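PDB 4MFI: Sn-glycerol-3-phosphate ABC transporter substrate-binding protein UspB from Mycobacterium tuberculosis, which serves as the substrate-binding subunit of an ABC transporter, binding glycerophosphocholine with specificity and probably delivering it to the membrane permease for uptake. Local coordinates for residues V97-D102 against A307-P312; T115-L120 against Y146-A151. One frame throughout, in Å; residues are numbered along the deposited sequence.

Contact 1 of 2, residues V97-D102 against A307-P312; sequences VVLLDD and AGLAIP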
loop_
_atom_site.group_PDB
_atom_site.type_symbol
_atom_site.label_atom_id
_atom_site.label_comp_id
_atom_site.label_asym_id
_atom_site.label_seq_id
_atom_site.Cartn_x
_atom_site.Cartn_y
_atom_site.Cartn_z
ATOM N N VAL A 97 -17.436 6.328 -10.399
ATOM C CA VAL A 97 -16.188 5.624 -10.106
ATOM C C VAL A 97 -15.448 6.467 -9.085
ATOM O O VAL A 97 -15.253 7.666 -9.294
ATOM C CB VAL A 97 -15.323 5.455 -11.377
ATOM C CG1 VAL A 97 -13.981 4.813 -11.036
ATOM C CG2 VAL A 97 -16.065 4.628 -12.421
ATOM N N VAL A 98 -15.063 5.859 -7.969
ATOM C CA VAL A 98 -14.410 6.607 -6.898
ATOM C C VAL A 98 -13.140 5.913 -6.409
ATOM O O VAL A 98 -13.103 4.688 -6.243
ATOM C CB VAL A 98 -15.384 6.908 -5.716
ATOM C CG1 VAL A 98 -15.898 5.614 -5.078
ATOM C CG2 VAL A 98 -14.728 7.809 -4.683
ATOM N N LEU A 99 -12.093 6.706 -6.199
ATOM C CA LEU A 99 -10.804 6.203 -5.739
ATOM C C LEU A 99 -10.773 6.107 -4.207
ATOM O O LEU A 99 -10.821 7.126 -3.510
ATOM C CB LEU A 99 -9.697 7.132 -6.231
ATOM C CG LEU A 99 -8.250 6.728 -5.948
ATOM C CD1 LEU A 99 -7.933 5.414 -6.655
ATOM C CD2 LEU A 99 -7.293 7.815 -6.406
ATOM N N LEU A 100 -10.699 4.884 -3.687
ATOM C CA LEU A 100 -10.730 4.647 -2.240
ATOM C C LEU A 100 -9.475 3.908 -1.791
ATOM O O LEU A 100 -9.071 2.923 -2.425
ATOM C CB LEU A 100 -11.973 3.838 -1.864
ATOM C CG LEU A 100 -13.314 4.514 -2.158
ATOM C CD1 LEU A 100 -14.473 3.581 -1.825
ATOM C CD2 LEU A 100 -13.436 5.816 -1.368
ATOM N N ASP A 101 -8.857 4.372 -0.705
ATOM C CA ASP A 101 -7.601 3.753 -0.271
ATOM C C ASP A 101 -7.792 2.455 0.510
ATOM O O ASP A 101 -8.920 1.963 0.672
ATOM C CB ASP A 101 -6.633 4.741 0.425
ATOM C CG ASP A 101 -6.987 5.046 1.880
ATOM O OD1 ASP A 101 -7.871 4.412 2.482
ATOM O OD2 ASP A 101 -6.324 5.931 2.455
ATOM N N ASP A 102 -6.679 1.915 0.990
ATOM C CA ASP A 102 -6.659 0.622 1.670
ATOM C C ASP A 102 -7.463 0.559 2.969
ATOM O O ASP A 102 -7.785 -0.533 3.431
ATOM C CB ASP A 102 -5.211 0.139 1.893
ATOM C CG ASP A 102 -4.350 1.111 2.700
ATOM O OD1 ASP A 102 -4.692 2.303 2.824
ATOM O OD2 ASP A 102 -3.283 0.674 3.192
ATOM N N ALA A 307 -4.461 2.526 -3.444
ATOM C CA ALA A 307 -5.895 2.743 -3.631
ATOM C C ALA A 307 -6.471 2.029 -4.845
ATOM O O ALA A 307 -5.765 1.757 -5.827
ATOM C CB ALA A 307 -6.187 4.236 -3.724
ATOM N N GLY A 308 -7.771 1.748 -4.768
ATOM C CA GLY A 308 -8.497 1.079 -5.826
ATOM C C GLY A 308 -9.716 1.857 -6.278
ATOM O O GLY A 308 -10.088 2.867 -5.675
ATOM N N LEU A 309 -10.355 1.372 -7.336
ATOM C CA LEU A 309 -11.535 2.024 -7.892
ATOM C C LEU A 309 -12.797 1.246 -7.542
ATOM O O LEU A 309 -12.865 0.029 -7.762
ATOM C CB LEU A 309 -11.404 2.134 -9.415
ATOM C CG LEU A 309 -10.208 2.928 -9.934
ATOM C CD1 LEU A 309 -10.176 2.922 -11.462
ATOM C CD2 LEU A 309 -10.247 4.355 -9.404
ATOM N N ALA A 310 -13.789 1.948 -6.994
ATOM C CA ALA A 310 -15.040 1.333 -6.553
ATOM C C ALA A 310 -16.241 1.978 -7.245
ATOM O O ALA A 310 -16.148 3.092 -7.762
ATOM C CB ALA A 310 -15.182 1.467 -5.038
ATOM N N ILE A 311 -17.369 1.275 -7.226
ATOM C CA ILE A 311 -18.604 1.743 -7.846
ATOM C C ILE A 311 -19.679 1.861 -6.769
ATOM O O ILE A 311 -20.057 0.864 -6.161
ATOM C CB ILE A 311 -19.084 0.742 -8.924
ATOM C CG1 ILE A 311 -18.000 0.519 -9.982
ATOM C CG2 ILE A 311 -20.391 1.206 -9.571
ATOM C CD1 ILE A 311 -18.380 -0.544 -11.012
ATOM N N PRO A 312 -20.177 3.081 -6.521
ATOM C CA PRO A 312 -21.231 3.244 -5.514
ATOM C C PRO A 312 -22.478 2.401 -5.791
ATOM O O PRO A 312 -22.871 2.196 -6.949
ATOM C CB PRO A 312 -21.567 4.733 -5.607
ATOM C CG PRO A 312 -20.267 5.359 -6.038
ATOM C CD PRO A 312 -19.709 4.377 -7.042
#
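V97 meets L309 through a single methyl: its CG1, anti to the backbone N (chi1 176°), lies 4.1 Å from L309 CB, and the two side chains cross obliquely. At V98 the antiparallel ladder begins, with V98 N donating to A310 O and A310 N returning the bond to V98 O at 2.9 Å. The valine's CG1 sits between its own N and carbonyl carbon (chi1 61°), which sets it 3.7 Å from A310 O. L99, a non-hydrogen-bonded partner of L309, works through CD1, packed against A307 CB at 3.6 Å and L309 CD2 at 3.7 Å. Next, L100 and G308 exchange a second pair of backbone bonds, while L100 CD1, on the sheet face shared with V98 and A310, reaches A310 CB at 3.9 Å. D101 closes the ladder opposite A307, their CA atoms only 3.9 Å apart. Its carboxylate serves the turn beyond instead: OD1 accepts a hydrogen bond from the backbone N of W104 and OD2 forms a salt bridge with R103; its side chain thus caps the turn that leads from the strand into helix 104-110.

The pairing illustrates how a single antiparallel strand enters the otherwise parallel core of a type II periplasmic-binding-protein domain. Strand 39-43 runs parallel to 97-101 along its other edge, and strand 144-160 continues the sheet beyond 307-310. Y78 of helix 78-88 touches L99, D101 and A307, while helix 317-330 packs on V97 and I311.

Contact 2 of 2, residues T115-L120 against Y146-A151; sequences TALDDL and YAVPYA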
loop_
_atom_site.group_PDB
_atom_site.type_symbol
_atom_site.label_atom_id
_atom_site.label_comp_id
_atom_site.label_asym_id
_atom_site.label_seq_id
_atom_site.Cartn_x
_atom_site.Cartn_y
_atom_site.Cartn_z
ATOM N N THR A 115 -20.881 -1.217 -4.487
ATOM C CA THR A 115 -21.347 -2.381 -5.231
ATOM C C THR A 115 -20.370 -3.542 -5.094
ATOM O O THR A 115 -19.169 -3.371 -5.320
ATOM C CB THR A 115 -21.470 -2.040 -6.730
ATOM O OG1 THR A 115 -22.329 -0.904 -6.894
ATOM C CG2 THR A 115 -22.033 -3.216 -7.519
ATOM N N ALA A 116 -20.872 -4.717 -4.722
ATOM C CA ALA A 116 -20.083 -5.942 -4.821
ATOM C C ALA A 116 -19.946 -6.265 -6.307
ATOM O O ALA A 116 -20.947 -6.355 -7.025
ATOM C CB ALA A 116 -20.759 -7.087 -4.074
ATOM N N LEU A 117 -18.709 -6.433 -6.764
ATOM C CA LEU A 117 -18.400 -6.402 -8.197
ATOM C C LEU A 117 -18.413 -7.744 -8.920
ATOM O O LEU A 117 -18.335 -7.777 -10.148
ATOM C CB LEU A 117 -17.030 -5.756 -8.423
ATOM C CG LEU A 117 -16.896 -4.304 -7.969
ATOM C CD1 LEU A 117 -15.481 -3.796 -8.179
ATOM C CD2 LEU A 117 -17.898 -3.432 -8.709
ATOM N N ASP A 118 -18.506 -8.843 -8.184
ATOM C CA ASP A 118 -18.268 -10.158 -8.782
ATOM C C ASP A 118 -19.208 -10.538 -9.924
ATOM O O ASP A 118 -18.763 -11.062 -10.952
ATOM C CB ASP A 118 -18.278 -11.228 -7.698
ATOM C CG ASP A 118 -17.326 -10.899 -6.579
ATOM O OD1 ASP A 118 -17.696 -10.064 -5.726
ATOM O OD2 ASP A 118 -16.195 -11.439 -6.570
ATOM N N ASP A 119 -20.498 -10.269 -9.756
ATOM C CA ASP A 119 -21.455 -10.557 -10.816
ATOM C C ASP A 119 -21.145 -9.719 -12.050
ATOM O O ASP A 119 -21.144 -10.230 -13.171
ATOM C CB ASP A 119 -22.886 -10.301 -10.341
ATOM C CG ASP A 119 -23.395 -11.388 -9.414
ATOM O OD1 ASP A 119 -22.740 -12.449 -9.330
ATOM O OD2 ASP A 119 -24.454 -11.187 -8.780
ATOM N N LEU A 120 -20.867 -8.437 -11.840
ATOM C CA LEU A 120 -20.490 -7.550 -12.941
ATOM C C LEU A 120 -19.192 -7.974 -13.636
ATOM O O LEU A 120 -19.098 -7.891 -14.863
ATOM C CB LEU A 120 -20.419 -6.090 -12.475
ATOM C CG LEU A 120 -21.746 -5.378 -12.215
ATOM C CD1 LEU A 120 -21.542 -4.111 -11.392
ATOM C CD2 LEU A 120 -22.419 -5.037 -13.528
ATOM N N TYR A 146 -14.985 -5.477 -3.708
ATOM C CA TYR A 146 -15.605 -4.155 -3.688
ATOM C C TYR A 146 -14.825 -3.061 -4.407
ATOM O O TYR A 146 -15.273 -1.923 -4.463
ATOM C CB TYR A 146 -15.910 -3.734 -2.246
ATOM C CG TYR A 146 -16.984 -4.587 -1.625
ATOM C CD1 TYR A 146 -18.327 -4.253 -1.761
ATOM C CD2 TYR A 146 -16.662 -5.762 -0.950
ATOM C CE1 TYR A 146 -19.319 -5.046 -1.210
ATOM C CE2 TYR A 146 -17.647 -6.561 -0.399
ATOM C CZ TYR A 146 -18.973 -6.198 -0.527
ATOM O OH TYR A 146 -19.958 -6.993 0.024
ATOM N N ALA A 147 -13.663 -3.400 -4.954
ATOM C CA ALA A 147 -12.899 -2.460 -5.761
ATOM C C ALA A 147 -11.921 -3.214 -6.644
ATOM O O ALA A 147 -11.765 -4.427 -6.509
ATOM C CB ALA A 147 -12.154 -1.454 -4.875
ATOM N N VAL A 148 -11.277 -2.482 -7.549
ATOM C CA VAL A 148 -10.260 -3.016 -8.450
ATOM C C VAL A 148 -8.979 -2.206 -8.205
ATOM O O VAL A 148 -9.035 -0.982 -8.119
ATOM C CB VAL A 148 -10.727 -2.873 -9.922
ATOM C CG1 VAL A 148 -9.628 -3.264 -10.908
ATOM C CG2 VAL A 148 -11.988 -3.694 -10.173
ATOM N N PRO A 149 -7.819 -2.876 -8.084
ATOM C CA PRO A 149 -6.582 -2.132 -7.804
ATOM C C PRO A 149 -6.234 -1.142 -8.914
ATOM O O PRO A 149 -6.432 -1.452 -10.094
ATOM C CB PRO A 149 -5.519 -3.233 -7.735
ATOM C CG PRO A 149 -6.085 -4.355 -8.569
ATOM C CD PRO A 149 -7.564 -4.315 -8.272
ATOM N N TYR A 150 -5.718 0.027 -8.540
ATOM C CA TYR A 150 -5.478 1.105 -9.499
ATOM C C TYR A 150 -4.111 1.761 -9.288
ATOM O O TYR A 150 -3.259 1.731 -10.175
ATOM C CB TYR A 150 -6.592 2.138 -9.370
ATOM C CG TYR A 150 -6.481 3.374 -10.239
ATOM C CD1 TYR A 150 -6.681 3.309 -11.618
ATOM C CD2 TYR A 150 -6.236 4.620 -9.672
ATOM C CE1 TYR A 150 -6.616 4.450 -12.407
ATOM C CE2 TYR A 150 -6.169 5.769 -10.452
ATOM C CZ TYR A 150 -6.358 5.678 -11.816
ATOM O OH TYR A 150 -6.306 6.818 -12.589
ATOM N N ALA A 151 -3.905 2.349 -8.110
ATOM C CA ALA A 151 -2.650 3.029 -7.783
ATOM C C ALA A 151 -2.031 2.319 -6.587
ATOM O O ALA A 151 -2.293 2.676 -5.436
ATOM C CB ALA A 151 -2.908 4.496 -7.460
HETATM O O HOH W 1 -17.548 -1.114 -5.663
#
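The backbones of A116 and Y146 come within 5.0 Å, measured between their CA atoms, without forming a ladder, and beside them one water bridges the two segments, bonded to T115 O at 2.8 Å and to Y146 O at 2.7 Å. The Y146 side chain starts away from the opposing segment, yet its ring comes back to A116: CE1 is 3.8 Å from A116 CB, and CD1 is at the same distance from T115 O. Helix 104-110 also packs on this tyrosine, through W105 and A109. The segment belongs to the long strand 144-160, whose regular course is interrupted further on by a classic beta bulge, Y150 and A151 both facing A307. L117, by contrast, points toward the strand. With CD1 anti to CA (chi2 177°), its extended side chain brings that methyl over the backbone, 3.7 Å from A147 N, and on to V148 CG2 at 4.0 Å. I311 also touches L117, and I327 of helix 317-330 packs on V148. D118 OD1 accepts a hydrogen bond from the backbone N of H145, and L117 also bonds to H145 through the main chain.

In the fold
Contacts 1 and 2 lie about 8 Å apart, centre to centre, and touch directly: I311 O is 2.8 Å from T115 N, a probable hydrogen bond, and L309 N is equally close to V148 O. Strands 307-310 and 144-160 are neighbours in one mixed sheet, so contact 2 continues from the far edge of the strand that pairs with 97-101 in contact 1. In sequence contact 2 is nested inside contact 1, since the chain passes from 97-102 through 115-120 and 146-151 before 307-312 returns. That return, after the chain has visited the second domain, is consistent with the two-domain architecture of binding proteins whose ligand site lies between the domains.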